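Local atomic coordinates of Afp (Microbacterium arborescens, PDB entry 2YJK), a protein that takes up iron as a twelve-subunit Dps assembly of the ferritin fold and probably binds it in ferric form. Residues L25-V29 with A72-I76; M32-V36 with A65-A69; W105-K110 with L155-L159. The contacts are given in a common frame with arbitrary orientation. Numbering follows the deposited sequence.

Interaction 1: residues L25-V29 with A72-I76; sequences LTPVV and AAERI. With OFE (Iron(II) oxide), chain P.
Both segments are helical: residues 25-29 belong to helix 15-45 and residues 72-76 to helix 51-78. Each carries one internal i to i+4 bond, Val-29 N to Leu-25 O (3.0 Å) and Ile-76 N to Ala-72 O (3.1 Å). The first helix is kinked at Pro-27, whose N cannot bond to the preceding turn. The short axes run roughly antiparallel, at 144° (signed crossing -144°), and come within 9.2 Å; the closest CA pair is Val-29 with Ala-72, 5.9 Å. No hydrogen bond crosses the interface, so its 299 Å² of buried surface is a matter of shape. The small residues Ala-72 and Ala-73, with Ile-76 CD1 beside them, leave a hollow. Val-29, with chi1 at t, presses CG2 into it, 3.6 Å from Ala-72 CB, 3.4 Å from Ala-73 N and 4.0 Å from Ile-76 CD1. Val-28 CG1 reaches Ala-72 CB more loosely, at 4.2 Å. The answering bump is Ile-76 (m, t): its CD1 lies 3.7 Å from both Leu-25 CB and Thr-26 OG1. Leu-25 (m, t) lays CD1 3.8 Å from Arg-75 CG, while the guanidinium leads away to a salt bridge with Asp-149 of a neighbouring subunit. Glu-74 points off the interface; its OE2 holds the iron of OFE at 2.2 Å, together with Asp-70 of the same chain and His-43 of a second subunit. The seam pairs two helices of the ferritin-like bundle, and the iron shared across subunits marks the intersubunit site of Dps proteins.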
ATOM      1  N   LEU C  25      -3.133  20.836 -30.882  1.00 30.03           N
ATOM      2  CA  LEU C  25      -2.762  19.706 -30.035  1.00 29.63           C
ATOM      3  C   LEU C  25      -2.281  18.479 -30.814  1.00 29.12           C
ATOM      4  O   LEU C  25      -1.498  17.679 -30.298  1.00 29.12           O
ATOM      5  CB  LEU C  25      -3.910  19.345 -29.130  1.00 27.12           C
ATOM      6  CG  LEU C  25      -4.121  20.406 -28.030  1.00 30.00           C
ATOM      7  CD1 LEU C  25      -5.273  19.921 -27.108  1.00 32.72           C
ATOM      8  CD2 LEU C  25      -2.908  20.693 -27.189  1.00 27.69           C
ATOM      9  N   THR C  26      -2.731  18.337 -32.048  1.00 29.78           N
ATOM     10  CA  THR C  26      -2.277  17.217 -32.877  1.00 31.34           C
ATOM     11  C   THR C  26      -0.747  17.070 -33.032  1.00 30.59           C
ATOM     12  O   THR C  26      -0.255  15.923 -32.953  1.00 29.57           O
ATOM     13  CB  THR C  26      -2.994  17.174 -34.257  1.00 32.92           C
ATOM     14  OG1 THR C  26      -4.391  17.123 -34.010  1.00 33.39           O
ATOM     15  CG2 THR C  26      -2.585  15.979 -35.059  1.00 32.69           C
ATOM     16  N   PRO C  27      -0.001  18.187 -33.262  1.00 30.99           N
ATOM     17  CA  PRO C  27       1.476  18.056 -33.395  1.00 30.99           C
ATOM     18  C   PRO C  27       2.073  17.660 -32.048  1.00 30.04           C
ATOM     19  O   PRO C  27       3.077  16.945 -31.966  1.00 31.13           O
ATOM     20  CB  PRO C  27       1.931  19.502 -33.758  1.00 31.93           C
ATOM     21  CG  PRO C  27       0.660  20.126 -34.452  1.00 33.34           C
ATOM     22  CD  PRO C  27      -0.461  19.552 -33.599  1.00 31.61           C
ATOM     23  N   VAL C  28       1.425  18.070 -30.975  1.00 29.64           N
ATOM     24  CA  VAL C  28       1.833  17.593 -29.648  1.00 27.76           C
ATOM     25  C   VAL C  28       1.678  16.082 -29.461  1.00 28.09           C
ATOM     26  O   VAL C  28       2.606  15.400 -28.978  1.00 29.18           O
ATOM     27  CB  VAL C  28       1.106  18.404 -28.553  1.00 27.08           C
ATOM     28  CG1 VAL C  28       1.491  17.918 -27.150  1.00 26.05           C
ATOM     29  CG2 VAL C  28       1.452  19.906 -28.698  1.00 27.78           C
ATOM     30  N   VAL C  29       0.514  15.537 -29.806  1.00 27.28           N
ATOM     31  CA  VAL C  29       0.299  14.120 -29.699  1.00 25.69           C
ATOM     32  C   VAL C  29       1.401  13.387 -30.492  1.00 26.30           C
ATOM     33  O   VAL C  29       1.986  12.398 -29.977  1.00 25.38           O
ATOM     34  CB  VAL C  29      -1.105  13.664 -30.235  1.00 26.02           C
ATOM     35  CG1 VAL C  29      -1.175  12.136 -30.274  1.00 22.53           C
ATOM     36  CG2 VAL C  29      -2.240  14.208 -29.322  1.00 22.67           C
ATOM     37  N   ALA C  72      -3.232  14.856 -24.344  1.00 23.96           N
ATOM     38  CA  ALA C  72      -3.462  15.749 -25.473  1.00 23.68           C
ATOM     39  C   ALA C  72      -4.475  15.048 -26.382  1.00 24.43           C
ATOM     40  O   ALA C  72      -5.464  15.655 -26.821  1.00 25.44           O
ATOM     41  CB  ALA C  72      -2.139  16.095 -26.219  1.00 23.13           C
ATOM     42  N   ALA C  73      -4.274  13.739 -26.606  1.00 23.42           N
ATOM     43  CA  ALA C  73      -5.141  12.990 -27.538  1.00 24.36           C
ATOM     44  C   ALA C  73      -6.564  13.011 -27.032  1.00 25.54           C
ATOM     45  O   ALA C  73      -7.539  13.200 -27.795  1.00 26.14           O
ATOM     46  CB  ALA C  73      -4.622  11.519 -27.709  1.00 21.47           C
ATOM     47  N   GLU C  74      -6.708  12.844 -25.729  1.00 25.31           N
ATOM     48  CA  GLU C  74      -8.044  12.616 -25.216  1.00 26.96           C
ATOM     49  C   GLU C  74      -8.778  13.916 -25.112  1.00 25.90           C
ATOM     50  O   GLU C  74      -9.999  13.955 -25.167  1.00 26.69           O
ATOM     51  CB  GLU C  74      -7.996  11.848 -23.880  1.00 26.50           C
ATOM     52  CG  GLU C  74      -7.446  10.406 -24.171  1.00 31.83           C
ATOM     53  CD  GLU C  74      -7.565   9.437 -22.995  1.00 39.00           C
ATOM     54  OE1 GLU C  74      -7.826   9.873 -21.830  1.00 38.81           O
ATOM     55  OE2 GLU C  74      -7.406   8.212 -23.245  1.00 43.40           O
ATOM     56  N   ARG C  75      -8.031  14.969 -24.903  1.00 25.26           N
ATOM     57  CA  ARG C  75      -8.613  16.302 -25.018  1.00 27.54           C
ATOM     58  C   ARG C  75      -9.171  16.524 -26.448  1.00 28.48           C
ATOM     59  O   ARG C  75     -10.301  17.046 -26.585  1.00 29.76           O
ATOM     60  CB  ARG C  75      -7.573  17.400 -24.643  1.00 27.92           C
ATOM     61  CG  ARG C  75      -8.097  18.853 -24.824  1.00 28.65           C
ATOM     62  CD  ARG C  75      -9.148  19.101 -23.766  1.00 27.10           C
ATOM     63  NE  ARG C  75      -9.877  20.303 -24.043  1.00 33.21           N
ATOM     64  CZ  ARG C  75     -11.056  20.611 -23.515  1.00 35.08           C
ATOM     65  NH1 ARG C  75     -11.691  19.769 -22.639  1.00 31.04           N
ATOM     66  NH2 ARG C  75     -11.599  21.746 -23.895  1.00 30.02           N
ATOM     67  N   ILE C  76      -8.427  16.139 -27.503  1.00 28.29           N
ATOM     68  CA  ILE C  76      -8.955  16.266 -28.896  1.00 28.31           C
ATOM     69  C   ILE C  76     -10.223  15.433 -29.116  1.00 29.13           C
ATOM     70  O   ILE C  76     -11.225  15.890 -29.683  1.00 29.75           O
ATOM     71  CB  ILE C  76      -7.912  15.854 -29.950  1.00 29.49           C
ATOM     72  CG1 ILE C  76      -6.745  16.867 -29.976  1.00 28.65           C
ATOM     73  CG2 ILE C  76      -8.579  15.754 -31.361  1.00 29.07           C
ATOM     74  CD1 ILE C  76      -5.476  16.289 -30.569  1.00 29.66           C
TER
HETATM   75 FE   OFE P1159      -6.102   6.948 -22.049  1.00 41.44          FE
HETATM   76  O   OFE P1159      -4.516   5.817 -21.108  0.50 15.89           O

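Interaction 2: residues M32-V36 with A65-A69; sequences MQALV and AQDYA
Residues 32-36 and 65-69 are regular helix, with Val-36 N bonded to Met-32 O (3.2 Å) and Ala-69 N to Ala-65 O (2.8 Å). Their axes approach to 8.0 Å at 153° (signed crossing -153°), almost antiparallel, with Met-32 and Ala-65 CA atoms 5.0 Å apart. Small residues permit this: Ala-65 CB sits 3.4 Å from Met-32 O and 3.7 Å from Leu-35 CD2, and Ala-69 CB lies 3.8 Å from Met-32 CB. This is the antiparallel hairpin of the first two long helices of the ferritin-like bundle, close to its iron site: the Gln-66 side chain is about 3 Å, between nearest atoms, from that of iron ligand Asp-70. Met-32 (m, m) sets CG 4.0 Å from Tyr-68 CB and SD at the edge of the Tyr-68 ring, near its plane. Val-36 (t) places CG2 3.2 Å from Gln-66 N. Gln-33 and Gln-66, both t, p, join their amides reciprocally: Gln-33 NE2 donates to Gln-66 OE1 at 2.9 Å, and Gln-66 NE2 to Gln-33 OE1 at 3.2 Å.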
ATOM      1  N   MET C  32       5.035  13.814 -28.833  1.00 27.21           N
ATOM      2  CA  MET C  32       5.083  13.093 -27.566  1.00 26.75           C
ATOM      3  C   MET C  32       5.090  11.582 -27.746  1.00 27.35           C
ATOM      4  O   MET C  32       5.756  10.895 -27.023  1.00 26.08           O
ATOM      5  CB  MET C  32       3.925  13.495 -26.738  1.00 26.48           C
ATOM      6  CG  MET C  32       4.090  14.919 -26.084  1.00 31.72           C
ATOM      7  SD  MET C  32       5.678  15.177 -25.193  1.00 38.58           S
ATOM      8  CE  MET C  32       6.353  16.388 -26.238  1.00 36.93           C
ATOM      9  N   GLN C  33       4.328  11.064 -28.708  1.00 28.02           N
ATOM     10  CA  GLN C  33       4.247   9.654 -28.933  1.00 27.97           C
ATOM     11  C   GLN C  33       5.555   9.182 -29.614  1.00 28.78           C
ATOM     12  O   GLN C  33       6.000   8.049 -29.317  1.00 28.11           O
ATOM     13  CB  GLN C  33       2.994   9.326 -29.795  1.00 28.53           C
ATOM     14  CG  GLN C  33       2.655   7.859 -29.948  1.00 30.36           C
ATOM     15  CD  GLN C  33       2.423   7.164 -28.598  1.00 33.88           C
ATOM     16  OE1 GLN C  33       3.291   6.419 -28.123  1.00 39.01           O
ATOM     17  NE2 GLN C  33       1.278   7.411 -27.979  1.00 29.65           N
ATOM     18  N   ALA C  34       6.122   9.993 -30.535  1.00 28.81           N
ATOM     19  CA  ALA C  34       7.473   9.740 -31.117  1.00 29.19           C
ATOM     20  C   ALA C  34       8.579   9.670 -30.020  1.00 29.44           C
ATOM     21  O   ALA C  34       9.437   8.785 -30.061  1.00 29.16           O
ATOM     22  CB  ALA C  34       7.855  10.820 -32.156  1.00 27.96           C
ATOM     23  N   LEU C  35       8.496  10.576 -29.024  1.00 28.94           N
ATOM     24  CA  LEU C  35       9.395  10.603 -27.894  1.00 28.82           C
ATOM     25  C   LEU C  35       9.299   9.351 -27.010  1.00 28.11           C
ATOM     26  O   LEU C  35      10.330   8.889 -26.504  1.00 27.26           O
ATOM     27  CB  LEU C  35       9.153  11.864 -27.084  1.00 29.36           C
ATOM     28  CG  LEU C  35      10.201  12.156 -26.009  1.00 32.14           C
ATOM     29  CD1 LEU C  35      11.526  12.387 -26.686  1.00 34.45           C
ATOM     30  CD2 LEU C  35       9.814  13.283 -24.925  1.00 28.91           C
ATOM     31  N   VAL C  36       8.099   8.740 -26.901  1.00 27.22           N
ATOM     32  CA  VAL C  36       7.979   7.432 -26.240  1.00 25.88           C
ATOM     33  C   VAL C  36       8.891   6.382 -26.974  1.00 27.60           C
ATOM     34  O   VAL C  36       9.699   5.658 -26.337  1.00 25.94           O
ATOM     35  CB  VAL C  36       6.501   6.914 -26.222  1.00 26.77           C
ATOM     36  CG1 VAL C  36       6.476   5.434 -25.863  1.00 27.09           C
ATOM     37  CG2 VAL C  36       5.640   7.725 -25.179  1.00 22.24           C
ATOM     38  N   ALA C  65       6.243  11.305 -21.450  1.00 24.71           N
ATOM     39  CA  ALA C  65       5.793  11.563 -22.815  1.00 24.95           C
ATOM     40  C   ALA C  65       4.480  10.776 -23.109  1.00 25.75           C
ATOM     41  O   ALA C  65       3.505  11.339 -23.651  1.00 25.75           O
ATOM     42  CB  ALA C  65       6.943  11.207 -23.876  1.00 25.06           C
ATOM     43  N   GLN C  66       4.458   9.500 -22.743  1.00 22.70           N
ATOM     44  CA  GLN C  66       3.258   8.708 -22.927  1.00 25.15           C
ATOM     45  C   GLN C  66       2.040   9.332 -22.233  1.00 26.02           C
ATOM     46  O   GLN C  66       1.009   9.383 -22.833  1.00 25.89           O
ATOM     47  CB  GLN C  66       3.403   7.229 -22.475  1.00 24.79           C
ATOM     48  CG  GLN C  66       2.185   6.364 -22.899  1.00 27.49           C
ATOM     49  CD  GLN C  66       2.050   6.280 -24.454  1.00 31.20           C
ATOM     50  OE1 GLN C  66       1.241   7.002 -25.095  1.00 34.19           O
ATOM     51  NE2 GLN C  66       2.890   5.457 -25.059  1.00 28.46           N
ATOM     52  N   ASP C  67       2.172   9.814 -20.998  1.00 26.87           N
ATOM     53  CA  ASP C  67       1.052  10.452 -20.320  1.00 28.90           C
ATOM     54  C   ASP C  67       0.640  11.696 -21.062  1.00 27.57           C
ATOM     55  O   ASP C  67      -0.546  11.904 -21.301  1.00 27.80           O
ATOM     56  CB  ASP C  67       1.355  10.790 -18.863  1.00 30.93           C
ATOM     57  CG  ASP C  67       1.366   9.544 -17.964  1.00 42.13           C
ATOM     58  OD1 ASP C  67       0.550   8.574 -18.185  1.00 48.64           O
ATOM     59  OD2 ASP C  67       2.215   9.509 -17.009  1.00 53.47           O
ATOM     60  N   TYR C  68       1.603  12.482 -21.482  1.00 26.18           N
ATOM     61  CA  TYR C  68       1.292  13.737 -22.198  1.00 26.76           C
ATOM     62  C   TYR C  68       0.612  13.488 -23.512  1.00 26.32           C
ATOM     63  O   TYR C  68      -0.336  14.187 -23.842  1.00 26.78           O
ATOM     64  CB  TYR C  68       2.542  14.599 -22.393  1.00 24.88           C
ATOM     65  CG  TYR C  68       3.219  14.990 -21.104  1.00 28.55           C
ATOM     66  CD1 TYR C  68       2.469  15.168 -19.894  1.00 31.16           C
ATOM     67  CD2 TYR C  68       4.604  15.160 -21.064  1.00 32.71           C
ATOM     68  CE1 TYR C  68       3.108  15.513 -18.720  1.00 35.32           C
ATOM     69  CE2 TYR C  68       5.251  15.512 -19.863  1.00 33.79           C
ATOM     70  CZ  TYR C  68       4.511  15.698 -18.737  1.00 34.35           C
ATOM     71  OH  TYR C  68       5.192  16.002 -17.600  1.00 38.74           O
ATOM     72  N   ALA C  69       1.045  12.452 -24.235  1.00 26.09           N
ATOM     73  CA  ALA C  69       0.419  12.110 -25.531  1.00 26.61           C
ATOM     74  C   ALA C  69      -1.056  11.768 -25.271  1.00 26.14           C
ATOM     75  O   ALA C  69      -1.968  12.287 -25.954  1.00 25.32           O
ATOM     76  CB  ALA C  69       1.167  10.920 -26.232  1.00 24.76           C
TER

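Interaction 3: residues W105-K110 with L155-L159; sequences WQDEIK and LLAHL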
ATOM      1  N   TRP C 105      26.234   8.039 -23.215  1.00 31.41           N
ATOM      2  CA  TRP C 105      25.149   8.828 -22.577  1.00 30.75           C
ATOM      3  C   TRP C 105      25.059  10.330 -22.957  1.00 31.37           C
ATOM      4  O   TRP C 105      23.952  10.874 -23.015  1.00 29.97           O
ATOM      5  CB  TRP C 105      25.167   8.652 -21.046  1.00 30.79           C
ATOM      6  CG  TRP C 105      26.420   9.216 -20.402  1.00 32.81           C
ATOM      7  CD1 TRP C 105      27.653   8.583 -20.235  1.00 32.20           C
ATOM      8  CD2 TRP C 105      26.564  10.529 -19.848  1.00 31.33           C
ATOM      9  NE1 TRP C 105      28.521   9.437 -19.576  1.00 32.05           N
ATOM     10  CE2 TRP C 105      27.890  10.637 -19.353  1.00 33.69           C
ATOM     11  CE3 TRP C 105      25.699  11.617 -19.722  1.00 32.93           C
ATOM     12  CZ2 TRP C 105      28.383  11.817 -18.737  1.00 35.97           C
ATOM     13  CZ3 TRP C 105      26.168  12.789 -19.089  1.00 34.11           C
ATOM     14  CH2 TRP C 105      27.511  12.877 -18.604  1.00 36.11           C
ATOM     15  N   GLN C 106      26.195  11.018 -23.149  1.00 32.08           N
ATOM     16  CA  GLN C 106      26.162  12.433 -23.556  1.00 34.23           C
ATOM     17  C   GLN C 106      25.440  12.619 -24.848  1.00 34.89           C
ATOM     18  O   GLN C 106      24.739  13.622 -25.011  1.00 35.58           O
ATOM     19  CB  GLN C 106      27.547  13.082 -23.730  1.00 34.27           C
ATOM     20  CG  GLN C 106      28.381  13.104 -22.468  1.00 37.21           C
ATOM     21  CD  GLN C 106      29.246  11.811 -22.301  1.00 40.66           C
ATOM     22  OE1 GLN C 106      29.002  10.753 -22.937  1.00 38.97           O
ATOM     23  NE2 GLN C 106      30.270  11.908 -21.440  1.00 40.60           N
ATOM     24  N   ASP C 107      25.655  11.701 -25.791  1.00 35.74           N
ATOM     25  CA  ASP C 107      25.102  11.854 -27.128  1.00 35.49           C
ATOM     26  C   ASP C 107      23.611  11.565 -27.128  1.00 33.50           C
ATOM     27  O   ASP C 107      22.830  12.255 -27.811  1.00 32.04           O
ATOM     28  CB  ASP C 107      25.818  10.945 -28.101  1.00 36.84           C
ATOM     29  CG  ASP C 107      27.301  11.370 -28.318  1.00 43.85           C
ATOM     30  OD1 ASP C 107      27.583  12.595 -28.527  1.00 46.91           O
ATOM     31  OD2 ASP C 107      28.165  10.452 -28.285  1.00 47.47           O
ATOM     32  N   GLU C 108      23.227  10.546 -26.354  1.00 31.60           N
ATOM     33  CA  GLU C 108      21.818  10.246 -26.164  1.00 31.59           C
ATOM     34  C   GLU C 108      21.109  11.499 -25.550  1.00 30.23           C
ATOM     35  O   GLU C 108      20.050  11.851 -25.948  1.00 28.93           O
ATOM     36  CB  GLU C 108      21.614   9.017 -25.240  1.00 30.59           C
ATOM     37  CG  GLU C 108      22.070   7.668 -25.764  1.00 32.76           C
ATOM     38  CD  GLU C 108      21.338   7.167 -27.019  1.00 35.02           C
ATOM     39  OE1 GLU C 108      20.437   7.867 -27.558  1.00 38.29           O
ATOM     40  OE2 GLU C 108      21.669   6.041 -27.485  1.00 35.28           O
ATOM     41  N   ILE C 109      21.708  12.152 -24.570  1.00 31.06           N
ATOM     42  CA  ILE C 109      21.002  13.248 -23.903  1.00 30.75           C
ATOM     43  C   ILE C 109      20.857  14.350 -24.956  1.00 30.56           C
ATOM     44  O   ILE C 109      19.771  14.914 -25.088  1.00 32.32           O
ATOM     45  CB  ILE C 109      21.790  13.800 -22.741  1.00 30.47           C
ATOM     46  CG1 ILE C 109      21.763  12.821 -21.583  1.00 31.13           C
ATOM     47  CG2 ILE C 109      21.300  15.198 -22.358  1.00 30.09           C
ATOM     48  CD1 ILE C 109      22.488  13.378 -20.404  1.00 32.07           C
ATOM     49  N   LYS C 110      21.920  14.665 -25.693  1.00 30.82           N
ATOM     50  CA  LYS C 110      21.789  15.671 -26.776  1.00 32.16           C
ATOM     51  C   LYS C 110      20.712  15.338 -27.775  1.00 30.71           C
ATOM     52  O   LYS C 110      19.941  16.223 -28.169  1.00 30.17           O
ATOM     53  CB  LYS C 110      23.112  15.940 -27.557  1.00 33.74           C
ATOM     54  CG  LYS C 110      24.228  16.513 -26.709  1.00 37.05           C
ATOM     55  CD  LYS C 110      25.557  16.527 -27.497  1.00 45.24           C
ATOM     56  CE  LYS C 110      26.595  17.413 -26.781  1.00 52.35           C
ATOM     57  NZ  LYS C 110      28.033  16.964 -27.020  1.00 56.54           N
ATOM     58  N   LEU C 155      17.770  16.560 -18.057  1.00 30.05           N
ATOM     59  CA  LEU C 155      18.651  16.068 -19.096  1.00 30.66           C
ATOM     60  C   LEU C 155      19.818  17.020 -19.280  1.00 31.09           C
ATOM     61  O   LEU C 155      20.976  16.609 -19.175  1.00 31.35           O
ATOM     62  CB  LEU C 155      17.859  15.808 -20.395  1.00 30.89           C
ATOM     63  CG  LEU C 155      16.955  14.560 -20.303  1.00 31.94           C
ATOM     64  CD1 LEU C 155      15.783  14.636 -21.229  1.00 31.94           C
ATOM     65  CD2 LEU C 155      17.700  13.237 -20.556  1.00 34.00           C
ATOM     66  N   LEU C 156      19.533  18.308 -19.453  1.00 31.26           N
ATOM     67  CA  LEU C 156      20.566  19.264 -19.777  1.00 32.75           C
ATOM     68  C   LEU C 156      21.529  19.541 -18.609  1.00 32.56           C
ATOM     69  O   LEU C 156      22.673  19.868 -18.851  1.00 32.26           O
ATOM     70  CB  LEU C 156      19.942  20.571 -20.258  1.00 33.12           C
ATOM     71  CG  LEU C 156      20.342  21.280 -21.534  1.00 39.87           C
ATOM     72  CD1 LEU C 156      21.003  20.366 -22.668  1.00 40.42           C
ATOM     73  CD2 LEU C 156      19.121  22.125 -22.040  1.00 37.98           C
ATOM     74  N   ALA C 157      21.072  19.406 -17.357  1.00 30.64           N
ATOM     75  CA  ALA C 157      21.931  19.720 -16.196  1.00 30.67           C
ATOM     76  C   ALA C 157      23.219  18.858 -16.190  1.00 30.81           C
ATOM     77  O   ALA C 157      24.229  19.272 -15.622  1.00 30.35           O
ATOM     78  CB  ALA C 157      21.120  19.552 -14.832  1.00 29.66           C
ATOM     79  N   HIS C 158      23.178  17.691 -16.854  1.00 31.38           N
ATOM     80  CA  HIS C 158      24.301  16.739 -16.910  1.00 33.39           C
ATOM     81  C   HIS C 158      25.467  17.211 -17.805  1.00 37.01           C
ATOM     82  O   HIS C 158      26.530  16.614 -17.746  1.00 38.98           O
ATOM     83  CB  HIS C 158      23.876  15.367 -17.438  1.00 31.40           C
ATOM     84  CG  HIS C 158      23.078  14.560 -16.472  1.00 33.15           C
ATOM     85  ND1 HIS C 158      21.696  14.623 -16.404  1.00 31.06           N
ATOM     86  CD2 HIS C 158      23.468  13.675 -15.510  1.00 32.28           C
ATOM     87  CE1 HIS C 158      21.270  13.792 -15.462  1.00 30.23           C
ATOM     88  NE2 HIS C 158      22.325  13.211 -14.901  1.00 31.08           N
ATOM     89  N   LEU C 159      25.256  18.213 -18.647  1.00 38.79           N
ATOM     90  CA  LEU C 159      26.206  18.574 -19.690  1.00 42.99           C
ATOM     91  C   LEU C 159      26.851  19.951 -19.357  1.00 46.13           C
ATOM     92  O   LEU C 159      27.750  20.410 -20.066  1.00 47.32           O
ATOM     93  CB  LEU C 159      25.502  18.619 -21.076  1.00 41.91           C
ATOM     94  CG  LEU C 159      24.791  17.411 -21.763  1.00 42.90           C
ATOM     95  CD1 LEU C 159      24.088  17.856 -23.041  1.00 39.09           C
ATOM     96  CD2 LEU C 159      25.691  16.195 -22.074  1.00 40.62           C
TER
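Ile-109, with 95 Å² covered, and Leu-159, with 88 Å², carry most of the 333 Å² buried here; His-158 follows with 41 Å². Ile-109 directs its CA-to-CB bond at the other segment from the first turns of helix 105-130. Its CG2 lies 3.5 Å from Leu-155 O, 4.0 Å from Leu-155 CB and 3.9 Å from Leu-159 CD1; its CD1 is also 3.8 Å from Leu-155 O and reaches His-158 CB at 3.8 Å. Ile-109 and Leu-155 also set the register, with CA atoms 6.0 Å apart.

Leu-159 starts sideways and turns its isobutyl end inward over the helix surface. CD1 meets Lys-110 CG at 3.9 Å as well as Ile-109, and CD2 touches Gln-106 CB at 4.0 Å. Thus it covers Ile-109 from the side of the two polar residues, meeting the aliphatic parts of their side chains.

His-158 supplies the other flank. Its CB stands 3.8 Å from Trp-105 CZ3, at the indole edge and near the ring plane, while its ND1 makes a weak hydrogen bond to Leu-155 O at 3.5 Å. The contact joins helix 105-130 to the C-terminal end of the chain at one end of the ferritin-like four-helix bundle, where Ile-54 of helix 51-78 touches both Ile-109 and His-158. Ser-49 of a neighbouring subunit packs on Trp-105 and His-158.

Since no hydrogen bond or salt bridge spans the two segments, nothing directional fixes them to each other; their fit depends on the shapes of Ile-109, Leu-159 and His-158.

Following the chain from the N terminus, helix 15-45 supplies residues 25-29 and then 32-36. The chain turns back through helix 51-78, where residues 65-69 close the loop of interaction 2 and residues 72-76 then close that of interaction 1. Interaction 2 is therefore nested inside interaction 1, as expected of an antiparallel hairpin; the two touch, with Val-29 CG2 3.9 Å from Ala-69 O. Interaction 3 follows in series, opening at residues 105-110 and closing at 155-159, and ties helix 105-130 to the C-terminal end of the chain. Its centre is about 27 Å from that of interaction 1, across the chain's centre.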